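Local coordinates for protein alpha-1,4-endofucoidanase (Mariniflexile fucanivorans, PDB 6DLH) that cleaves alpha-1,4 linkages within fucoidan chains as a retaining endo-acting glycoside hydrolase of family 107, and carries bound calcium ions, at residues L49-R54 / S350-N355; Y200-A205 / Q248-A253; G381-R386 / T396-A401. One frame throughout, in Å; residues are numbered along the deposited sequence.

Overall arrangement
All three contacts belong to the N-terminal catalytic part, whose parallel strands and helices are consistent with the beta/alpha barrel of the similar GH29 fucosidases. Contacts 1 and 3 are neighbours, their centres about 8 Å apart. They meet where Asn352 O receives Leu384 N at 2.9 Å and Gly354 O receives Tyr400 OH at 2.6 Å, both probable hydrogen bonds, so that loops following three barrel strands form one cluster. Contact 2, between two outer helices, stands apart: its centre is about 28 Å from that of contact 1 and about 34 Å from contact 3's. The calcium sites lie away from all three; one ion is about 14 Å from the Thr382 side chain.

Contact 1. Residues L49-R54 / S350-N355; sequences LWLPER and SWNAGN
Leu49, at the end of strand 46-49, begins the contact by laying its CD2 methyl against the backbone of Trp351, 3.5 Å from Trp351 O, and near that residue's CB at 3.9 Å. Its CG is anti to the backbone N (chi1 176°), beside the carbonyl carbon. A compact aliphatic group suits this buried place, whereas the Trp351 indole turns away, its NE1 bonded to Phe343 O and its ring meeting the Lys345 cation.

Two residues on, Leu51 meets Asn352 by two means. Its CB lies 3.7 Å from Asn352 CB, while CG and CD2 also lie close to the amide nitrogen. Its carbonyl O takes one N-H of Asn352, ND2 to O 2.9 Å, with the donor tilted 28° from the carbonyl plane. The contact thus ties the loop after strand 46-49 to the loop after strand 341-342. Both leave the C-terminal ends of parallel strands of the catalytic beta/alpha barrel, the rim on which barrel enzymes of this kind build their active sites.

Glu53 engages the second N-H. Its chain, extended beyond CG, brings OE2 to 2.8 Å from Asn352 ND2, and the bond uses the anti lone pair. Carboxylate and amide are nearly coplanar, 18° apart, and both acceptors lie close to the amide plane, so the two bonds together would hold the buried amide against rotation. Asparagine fits because one short side chain can give two N-H groups to a carbonyl and a carboxylate. OE2 also receives water 1 at 2.8 Å, which donates weakly to Ser350 OG as well; backbone bonds from Glu53 to Thr387 and Leu389 fasten its main chain to a third loop.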
loop_
_atom_site.group_PDB
_atom_site.type_symbol
_atom_site.label_atom_id
_atom_site.label_comp_id
_atom_site.label_asym_id
_atom_site.label_seq_id
_atom_site.Cartn_x
_atom_site.Cartn_y
_atom_site.Cartn_z
ATOM N N LEU A 49 3.249 10.899 -1.977
ATOM C CA LEU A 49 3.020 9.918 -0.930
ATOM C C LEU A 49 1.746 9.141 -1.231
ATOM O O LEU A 49 0.697 9.743 -1.462
ATOM C CB LEU A 49 2.911 10.617 0.433
ATOM C CG LEU A 49 2.584 9.684 1.602
ATOM C CD1 LEU A 49 3.722 8.707 1.842
ATOM C CD2 LEU A 49 2.279 10.462 2.880
ATOM N N TRP A 50 1.850 7.806 -1.179
ATOM C CA TRP A 50 0.712 6.923 -1.389
ATOM C C TRP A 50 0.596 5.955 -0.214
ATOM O O TRP A 50 1.397 5.024 -0.075
ATOM C CB TRP A 50 0.843 6.204 -2.739
ATOM C CG TRP A 50 -0.393 5.509 -3.213
ATOM C CD1 TRP A 50 -1.433 6.053 -3.910
ATOM C CD2 TRP A 50 -0.703 4.111 -3.064
ATOM N NE1 TRP A 50 -2.371 5.097 -4.197
ATOM C CE2 TRP A 50 -1.952 3.897 -3.688
ATOM C CE3 TRP A 50 -0.053 3.027 -2.459
ATOM C CZ2 TRP A 50 -2.552 2.637 -3.731
ATOM C CZ3 TRP A 50 -0.647 1.783 -2.504
ATOM C CH2 TRP A 50 -1.882 1.596 -3.126
ATOM N N LEU A 51 -0.386 6.215 0.656
ATOM C CA LEU A 51 -0.424 5.540 1.944
ATOM C C LEU A 51 -1.857 5.129 2.271
ATOM O O LEU A 51 -2.664 5.933 2.739
ATOM C CB LEU A 51 0.198 6.452 3.012
ATOM C CG LEU A 51 0.219 5.930 4.449
ATOM C CD1 LEU A 51 0.963 4.605 4.546
ATOM C CD2 LEU A 51 0.847 6.954 5.394
ATOM N N PRO A 52 -2.228 3.856 2.006
ATOM C CA PRO A 52 -3.492 3.307 2.505
ATOM C C PRO A 52 -3.405 3.051 4.006
ATOM O O PRO A 52 -2.309 2.947 4.568
ATOM C CB PRO A 52 -3.660 1.980 1.748
ATOM C CG PRO A 52 -2.619 2.029 0.646
ATOM C CD PRO A 52 -1.492 2.905 1.165
ATOM N N GLU A 53 -4.576 2.953 4.643
ATOM C CA GLU A 53 -4.636 2.772 6.081
ATOM C C GLU A 53 -5.372 1.478 6.424
ATOM O O GLU A 53 -6.128 0.948 5.608
ATOM C CB GLU A 53 -5.306 3.980 6.732
ATOM C CG GLU A 53 -4.461 5.240 6.645
ATOM C CD GLU A 53 -5.087 6.461 7.290
ATOM O OE1 GLU A 53 -5.879 6.279 8.236
ATOM O OE2 GLU A 53 -4.784 7.588 6.841
ATOM N N ARG A 54 -5.141 1.008 7.659
ATOM C CA ARG A 54 -5.757 -0.178 8.243
ATOM C C ARG A 54 -5.473 -1.375 7.342
ATOM O O ARG A 54 -6.369 -1.880 6.684
ATOM C CB ARG A 54 -7.243 0.078 8.527
ATOM C CG ARG A 54 -7.491 1.376 9.281
ATOM C CD ARG A 54 -8.894 1.627 9.815
ATOM N NE ARG A 54 -9.253 0.729 10.911
ATOM C CZ ARG A 54 -8.832 0.836 12.172
ATOM N NH1 ARG A 54 -8.078 1.856 12.552
ATOM N NH2 ARG A 54 -9.168 -0.091 13.054
ATOM N N SER A 350 -3.510 16.031 7.374
ATOM C CA SER A 350 -2.589 14.917 7.553
ATOM C C SER A 350 -1.673 14.779 6.344
ATOM O O SER A 350 -1.782 15.553 5.396
ATOM C CB SER A 350 -3.327 13.638 7.838
ATOM O OG SER A 350 -4.093 13.247 6.718
ATOM N N TRP A 351 -0.768 13.793 6.396
ATOM C CA TRP A 351 0.207 13.592 5.333
ATOM C C TRP A 351 -0.420 12.908 4.120
ATOM O O TRP A 351 0.003 13.159 3.002
ATOM C CB TRP A 351 1.457 12.846 5.828
ATOM C CG TRP A 351 2.522 13.755 6.372
ATOM C CD1 TRP A 351 3.506 14.385 5.664
ATOM C CD2 TRP A 351 2.685 14.169 7.742
ATOM N NE1 TRP A 351 4.265 15.164 6.496
ATOM C CE2 TRP A 351 3.792 15.050 7.776
ATOM C CE3 TRP A 351 1.998 13.898 8.936
ATOM C CZ2 TRP A 351 4.237 15.644 8.959
ATOM C CZ3 TRP A 351 2.443 14.482 10.107
ATOM C CH2 TRP A 351 3.548 15.343 10.115
ATOM N N ASN A 352 -1.418 12.043 4.330
ATOM C CA ASN A 352 -1.789 11.091 3.294
ATOM C C ASN A 352 -3.236 11.287 2.843
ATOM O O ASN A 352 -3.701 10.600 1.932
ATOM C CB ASN A 352 -1.542 9.646 3.739
ATOM C CG ASN A 352 -2.493 9.205 4.832
ATOM O OD1 ASN A 352 -2.866 10.000 5.691
ATOM N ND2 ASN A 352 -2.883 7.943 4.815
ATOM N N ALA A 353 -3.932 12.234 3.474
ATOM C CA ALA A 353 -5.342 12.476 3.213
ATOM C C ALA A 353 -5.680 13.892 3.660
ATOM O O ALA A 353 -4.861 14.549 4.302
ATOM C CB ALA A 353 -6.171 11.452 3.948
ATOM N N GLY A 354 -6.880 14.360 3.312
ATOM C CA GLY A 354 -7.305 15.687 3.720
ATOM C C GLY A 354 -8.000 16.453 2.598
ATOM O O GLY A 354 -7.500 16.530 1.479
ATOM N N ASN A 355 -9.125 17.069 2.955
ATOM C CA ASN A 355 -10.086 17.671 2.049
ATOM C C ASN A 355 -9.599 19.032 1.553
ATOM O O ASN A 355 -10.058 19.501 0.518
ATOM C CB ASN A 355 -11.389 17.921 2.814
ATOM C CG ASN A 355 -12.638 17.793 1.974
ATOM O OD1 ASN A 355 -12.787 16.834 1.212
ATOM N ND2 ASN A 355 -13.557 18.730 2.142
HETATM O O HOH W 1 -5.351 10.256 7.470
#

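Contact 2. Residues Y200-A205 / Q248-A253; sequences YMFCYA and QRIYQA
Two outer helices of the beta/alpha barrel, 198-216 and 249-259, pack side by side here, with Phe202 of the first directed at Arg249, Ile250 and Ala253 of the second. Their local axes run almost parallel, 19° apart and 9.6 Å at closest approach, as expected when each helix returns the chain to start the next parallel strand.

Phe202 has the largest share of the contact. Its CG lies beside the backbone N, anti to the carbonyl carbon (chi1 -84°), and the ring reaches the first turn of the other helix. CZ meets Arg249 CB at 3.7 Å, with that carbon at the ring edge and near its plane. On one flank CE2 approaches Ile250 CG1, also at 3.7 Å, the two side chains crossing at about a right angle; on the other, CE1 lies equally near Ala253 CB. A flat, broad ring can touch all three residues at once.

Further along, Ala205 CB stands 3.8 Å from Ala253 CB. Ala205 CA and Ala253 CA, 5.8 Å apart, are the closest pair of CA atoms between the segments, and alanine's lone methyl suits so near an approach of two backbones. One turn earlier, Met201 bends its chain at chi2 and chi3, and CE arrives 4.1 Å from Ile250 CG2.

Arg249 offers its aliphatic root to the ring while its charged end leads away. NH2 donates to Gln252 OE1 at 2.7 Å, on a lone pair in the carbonyl plane, and NH1 reaches Asn246 OD1. Around the pair, His192 stacks on Phe202, and helix 228-233 closes in through Met232, which touches both Met201 and Ile250. Helix 198-216 leads into strand 222-226, and helix 249-259 into strand 266-269.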
loop_
_atom_site.group_PDB
_atom_site.type_symbol
_atom_site.label_atom_id
_atom_site.label_comp_id
_atom_site.label_asym_id
_atom_site.label_seq_id
_atom_site.Cartn_x
_atom_site.Cartn_y
_atom_site.Cartn_z
ATOM N N TYR A 200 15.245 -6.397 20.949
ATOM C CA TYR A 200 14.192 -6.648 19.977
ATOM C C TYR A 200 14.381 -5.779 18.733
ATOM O O TYR A 200 14.060 -6.209 17.628
ATOM C CB TYR A 200 12.812 -6.445 20.610
ATOM C CG TYR A 200 12.571 -7.188 21.903
ATOM C CD1 TYR A 200 12.717 -8.566 21.980
ATOM C CD2 TYR A 200 12.173 -6.517 23.048
ATOM C CE1 TYR A 200 12.488 -9.254 23.162
ATOM C CE2 TYR A 200 11.943 -7.188 24.239
ATOM C CZ TYR A 200 12.097 -8.563 24.297
ATOM O OH TYR A 200 11.868 -9.232 25.466
ATOM N N MET A 201 14.905 -4.558 18.918
ATOM C CA MET A 201 15.121 -3.638 17.810
ATOM C C MET A 201 16.141 -4.227 16.840
ATOM O O MET A 201 15.961 -4.136 15.626
ATOM C CB MET A 201 15.595 -2.258 18.282
ATOM C CG MET A 201 14.525 -1.464 19.017
ATOM S SD MET A 201 13.243 -0.790 17.926
ATOM C CE MET A 201 14.253 0.226 16.847
ATOM N N PHE A 202 17.202 -4.833 17.390
ATOM C CA PHE A 202 18.239 -5.459 16.580
ATOM C C PHE A 202 17.684 -6.706 15.889
ATOM O O PHE A 202 18.126 -7.046 14.793
ATOM C CB PHE A 202 19.476 -5.783 17.422
ATOM C CG PHE A 202 20.450 -4.649 17.624
ATOM C CD1 PHE A 202 21.421 -4.367 16.670
ATOM C CD2 PHE A 202 20.420 -3.884 18.783
ATOM C CE1 PHE A 202 22.327 -3.334 16.864
ATOM C CE2 PHE A 202 21.327 -2.851 18.976
ATOM C CZ PHE A 202 22.276 -2.575 18.015
ATOM N N CYS A 203 16.719 -7.377 16.540
ATOM C CA CYS A 203 16.005 -8.499 15.944
ATOM C C CYS A 203 15.437 -8.064 14.593
ATOM O O CYS A 203 15.729 -8.678 13.565
ATOM C CB CYS A 203 14.858 -8.973 16.837
ATOM S SG CYS A 203 15.291 -10.235 18.068
ATOM N N TYR A 204 14.656 -6.972 14.622
ATOM C CA TYR A 204 13.933 -6.464 13.467
ATOM C C TYR A 204 14.892 -6.146 12.323
ATOM O O TYR A 204 14.650 -6.538 11.182
ATOM C CB TYR A 204 13.067 -5.259 13.849
ATOM C CG TYR A 204 12.141 -4.806 12.748
ATOM C CD1 TYR A 204 10.880 -5.365 12.599
ATOM C CD2 TYR A 204 12.534 -3.836 11.836
ATOM C CE1 TYR A 204 10.026 -4.960 11.586
ATOM C CE2 TYR A 204 11.694 -3.424 10.814
ATOM C CZ TYR A 204 10.437 -3.988 10.690
ATOM O OH TYR A 204 9.605 -3.591 9.684
ATOM N N ALA A 205 15.986 -5.445 12.632
ATOM C CA ALA A 205 16.941 -5.060 11.606
ATOM C C ALA A 205 17.500 -6.292 10.892
ATOM O O ALA A 205 17.639 -6.284 9.669
ATOM C CB ALA A 205 18.036 -4.206 12.194
ATOM N N GLN A 248 25.678 4.906 18.053
ATOM C CA GLN A 248 24.633 4.805 17.043
ATOM C C GLN A 248 24.610 3.399 16.443
ATOM O O GLN A 248 24.788 3.239 15.236
ATOM C CB GLN A 248 24.875 5.836 15.939
ATOM C CG GLN A 248 25.097 7.254 16.446
ATOM C CD GLN A 248 25.342 8.231 15.322
ATOM O OE1 GLN A 248 25.484 7.857 14.160
ATOM N NE2 GLN A 248 25.393 9.507 15.668
ATOM N N ARG A 249 24.382 2.385 17.288
ATOM C CA ARG A 249 24.508 1.003 16.844
ATOM C C ARG A 249 23.216 0.559 16.167
ATOM O O ARG A 249 23.259 -0.126 15.145
ATOM C CB ARG A 249 24.904 0.068 17.993
ATOM C CG ARG A 249 26.377 0.130 18.379
ATOM C CD ARG A 249 27.310 -0.368 17.290
ATOM N NE ARG A 249 28.713 -0.316 17.681
ATOM C CZ ARG A 249 29.738 -0.487 16.850
ATOM N NH1 ARG A 249 30.979 -0.412 17.302
ATOM N NH2 ARG A 249 29.524 -0.731 15.569
ATOM N N ILE A 250 22.078 0.958 16.755
ATOM C CA ILE A 250 20.769 0.698 16.179
ATOM C C ILE A 250 20.660 1.406 14.829
ATOM O O ILE A 250 20.189 0.813 13.862
ATOM C CB ILE A 250 19.641 1.098 17.150
ATOM C CG1 ILE A 250 19.892 0.550 18.559
ATOM C CG2 ILE A 250 18.291 0.668 16.596
ATOM C CD1 ILE A 250 18.833 0.913 19.578
ATOM N N TYR A 251 21.123 2.663 14.767
ATOM C CA TYR A 251 21.138 3.412 13.520
ATOM C C TYR A 251 21.892 2.618 12.459
ATOM O O TYR A 251 21.461 2.557 11.308
ATOM C CB TYR A 251 21.676 4.831 13.729
ATOM C CG TYR A 251 20.755 5.718 14.531
ATOM C CD1 TYR A 251 19.687 6.382 13.936
ATOM C CD2 TYR A 251 20.935 5.876 15.894
ATOM C CE1 TYR A 251 18.833 7.186 14.676
ATOM C CE2 TYR A 251 20.087 6.672 16.649
ATOM C CZ TYR A 251 19.037 7.333 16.038
ATOM O OH TYR A 251 18.202 8.108 16.794
ATOM N N GLN A 252 22.994 1.989 12.885
ATOM C CA GLN A 252 23.854 1.190 12.024
ATOM C C GLN A 252 23.126 -0.075 11.576
ATOM O O GLN A 252 23.168 -0.432 10.401
ATOM C CB GLN A 252 25.139 0.807 12.760
ATOM C CG GLN A 252 26.191 0.191 11.846
ATOM C CD GLN A 252 27.495 -0.085 12.553
ATOM O OE1 GLN A 252 27.518 -0.374 13.750
ATOM N NE2 GLN A 252 28.589 -0.001 11.808
ATOM N N ALA A 253 22.463 -0.741 12.527
ATOM C CA ALA A 253 21.797 -2.002 12.254
ATOM C C ALA A 253 20.801 -1.813 11.111
ATOM O O ALA A 253 20.774 -2.603 10.167
ATOM C CB ALA A 253 21.133 -2.527 13.507
#

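Contact 3. Residues G381-R386 / T396-A401; sequences GTPLVR and TLQPYA
Pro383, Val385 and Gln398 bury the greatest areas in this contact, where the loop beyond barrel strand 377-379 doubles back antiparallel on the chain entering helix 399-415. The turn contains a classic beta bulge, Val385 and Arg386 both facing Val394, and Leu384 pairs with Leu397 as a non-hydrogen-bonded antiparallel pair, CA to CA 4.3 Å.

Pro383 works with both its carbonyl and its ring. Its O accepts the backbone N of Gln398 at 3.0 Å and receives a CA-H...O contact from Leu397 CA at 3.4 Å. The ring, rigid and apolar, lies over the start of the helix: CG sits 3.2 Å from Tyr400 OH, a hydroxyl already bonded to Gly354 O.

Val385 answers on the other side of the bridge. Its N donates to Thr396 O at 3.0 Å. A beta-branched side chain then places CG2 near both Thr396 O and Leu397 O, shielding this backbone junction with a methyl group.

Gln398, the N-cap residue before the helix, bends at chi2 (-75°), which turns CD back to Val385; it lies 4.1 Å from Val385 CG2. Its amide nitrogen continues the chain of polar contacts, NE2 giving a hydrogen to water 2, which in turn donates to Leu384 O. An alanine here would probably leave water 2 without its amide partner and uncover the flank of Val385, although the backbone bond to Pro383 could remain. Deeper in, Leu397 CD2 packs against Thr382 CB, and Ala401, small enough to sit beneath the proline, places its CB 3.7 Å from Pro383 CD.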
loop_
_atom_site.group_PDB
_atom_site.type_symbol
_atom_site.label_atom_id
_atom_site.label_comp_id
_atom_site.label_asym_id
_atom_site.label_seq_id
_atom_site.Cartn_x
_atom_site.Cartn_y
_atom_site.Cartn_z
ATOM N N GLY A 381 3.531 15.162 1.173
ATOM C CA GLY A 381 2.424 14.380 1.685
ATOM C C GLY A 381 1.175 14.713 0.879
ATOM O O GLY A 381 0.454 15.648 1.229
ATOM N N THR A 382 0.952 13.945 -0.196
ATOM C CA THR A 382 -0.127 14.149 -1.148
ATOM C C THR A 382 -1.360 13.383 -0.685
ATOM O O THR A 382 -1.292 12.174 -0.494
ATOM C CB THR A 382 0.288 13.668 -2.549
ATOM O OG1 THR A 382 0.737 12.309 -2.457
ATOM C CG2 THR A 382 1.370 14.523 -3.173
ATOM N N PRO A 383 -2.529 14.044 -0.514
ATOM C CA PRO A 383 -3.723 13.375 0.013
ATOM C C PRO A 383 -4.527 12.562 -1.008
ATOM O O PRO A 383 -4.833 13.030 -2.108
ATOM C CB PRO A 383 -4.583 14.557 0.487
ATOM C CG PRO A 383 -4.223 15.690 -0.460
ATOM C CD PRO A 383 -2.758 15.471 -0.792
ATOM N N LEU A 384 -4.889 11.336 -0.612
ATOM C CA LEU A 384 -5.830 10.526 -1.362
ATOM C C LEU A 384 -7.231 10.800 -0.821
ATOM O O LEU A 384 -7.375 11.334 0.278
ATOM C CB LEU A 384 -5.447 9.053 -1.197
ATOM C CG LEU A 384 -4.009 8.705 -1.568
ATOM C CD1 LEU A 384 -3.709 7.247 -1.242
ATOM C CD2 LEU A 384 -3.724 9.011 -3.038
ATOM N N VAL A 385 -8.257 10.416 -1.586
ATOM C CA VAL A 385 -9.635 10.746 -1.243
ATOM C C VAL A 385 -10.097 10.007 0.021
ATOM O O VAL A 385 -10.703 10.619 0.896
ATOM C CB VAL A 385 -10.577 10.519 -2.444
ATOM C CG1 VAL A 385 -12.049 10.453 -2.038
ATOM C CG2 VAL A 385 -10.354 11.569 -3.524
ATOM N N ARG A 386 -9.840 8.693 0.107
ATOM C CA ARG A 386 -10.257 7.903 1.256
ATOM C C ARG A 386 -9.286 6.739 1.442
ATOM O O ARG A 386 -9.214 5.825 0.618
ATOM C CB ARG A 386 -11.706 7.433 1.078
ATOM C CG ARG A 386 -12.386 6.974 2.362
ATOM C CD ARG A 386 -13.747 6.332 2.143
ATOM N NE ARG A 386 -14.700 7.210 1.484
ATOM C CZ ARG A 386 -15.227 6.999 0.285
ATOM N NH1 ARG A 386 -15.122 5.818 -0.301
ATOM N NH2 ARG A 386 -15.852 7.982 -0.335
ATOM N N THR A 396 -6.835 7.393 -4.969
ATOM C CA THR A 396 -6.359 8.363 -5.942
ATOM C C THR A 396 -6.373 9.738 -5.274
ATOM O O THR A 396 -6.967 9.882 -4.209
ATOM C CB THR A 396 -7.195 8.299 -7.228
ATOM O OG1 THR A 396 -8.565 8.489 -6.859
ATOM C CG2 THR A 396 -7.030 6.995 -7.980
ATOM N N LEU A 397 -5.727 10.732 -5.911
ATOM C CA LEU A 397 -5.535 12.056 -5.337
ATOM C C LEU A 397 -6.875 12.772 -5.212
ATOM O O LEU A 397 -7.742 12.654 -6.077
ATOM C CB LEU A 397 -4.612 12.896 -6.229
ATOM C CG LEU A 397 -3.146 12.470 -6.330
ATOM C CD1 LEU A 397 -2.423 13.345 -7.345
ATOM C CD2 LEU A 397 -2.445 12.541 -4.981
ATOM N N GLN A 398 -7.011 13.533 -4.120
ATOM C CA GLN A 398 -7.943 14.647 -4.066
ATOM C C GLN A 398 -7.757 15.508 -5.314
ATOM O O GLN A 398 -6.629 15.830 -5.699
ATOM C CB GLN A 398 -7.677 15.502 -2.824
ATOM C CG GLN A 398 -8.180 14.873 -1.533
ATOM C CD GLN A 398 -9.682 14.952 -1.393
ATOM O OE1 GLN A 398 -10.385 15.474 -2.260
ATOM N NE2 GLN A 398 -10.187 14.444 -0.281
ATOM N N PRO A 399 -8.859 15.898 -5.993
ATOM C CA PRO A 399 -8.767 16.733 -7.187
ATOM C C PRO A 399 -7.863 17.949 -6.995
ATOM O O PRO A 399 -7.125 18.296 -7.910
ATOM C CB PRO A 399 -10.234 17.131 -7.423
ATOM C CG PRO A 399 -11.011 15.937 -6.910
ATOM C CD PRO A 399 -10.250 15.527 -5.665
ATOM N N TYR A 400 -7.892 18.576 -5.807
ATOM C CA TYR A 400 -7.082 19.774 -5.601
ATOM C C TYR A 400 -5.589 19.453 -5.624
ATOM O O TYR A 400 -4.786 20.263 -6.090
ATOM C CB TYR A 400 -7.476 20.566 -4.348
ATOM C CG TYR A 400 -7.015 19.976 -3.044
ATOM C CD1 TYR A 400 -5.698 20.099 -2.617
ATOM C CD2 TYR A 400 -7.901 19.276 -2.241
ATOM C CE1 TYR A 400 -5.269 19.524 -1.429
ATOM C CE2 TYR A 400 -7.491 18.718 -1.041
ATOM C CZ TYR A 400 -6.178 18.853 -0.631
ATOM O OH TYR A 400 -5.804 18.304 0.556
ATOM N N ALA A 401 -5.221 18.278 -5.110
ATOM C CA ALA A 401 -3.814 17.913 -5.034
ATOM C C ALA A 401 -3.263 17.721 -6.444
ATOM O O ALA A 401 -2.168 18.193 -6.736
ATOM C CB ALA A 401 -3.627 16.686 -4.171
HETATM O O HOH W 2 -8.964 13.011 1.829
#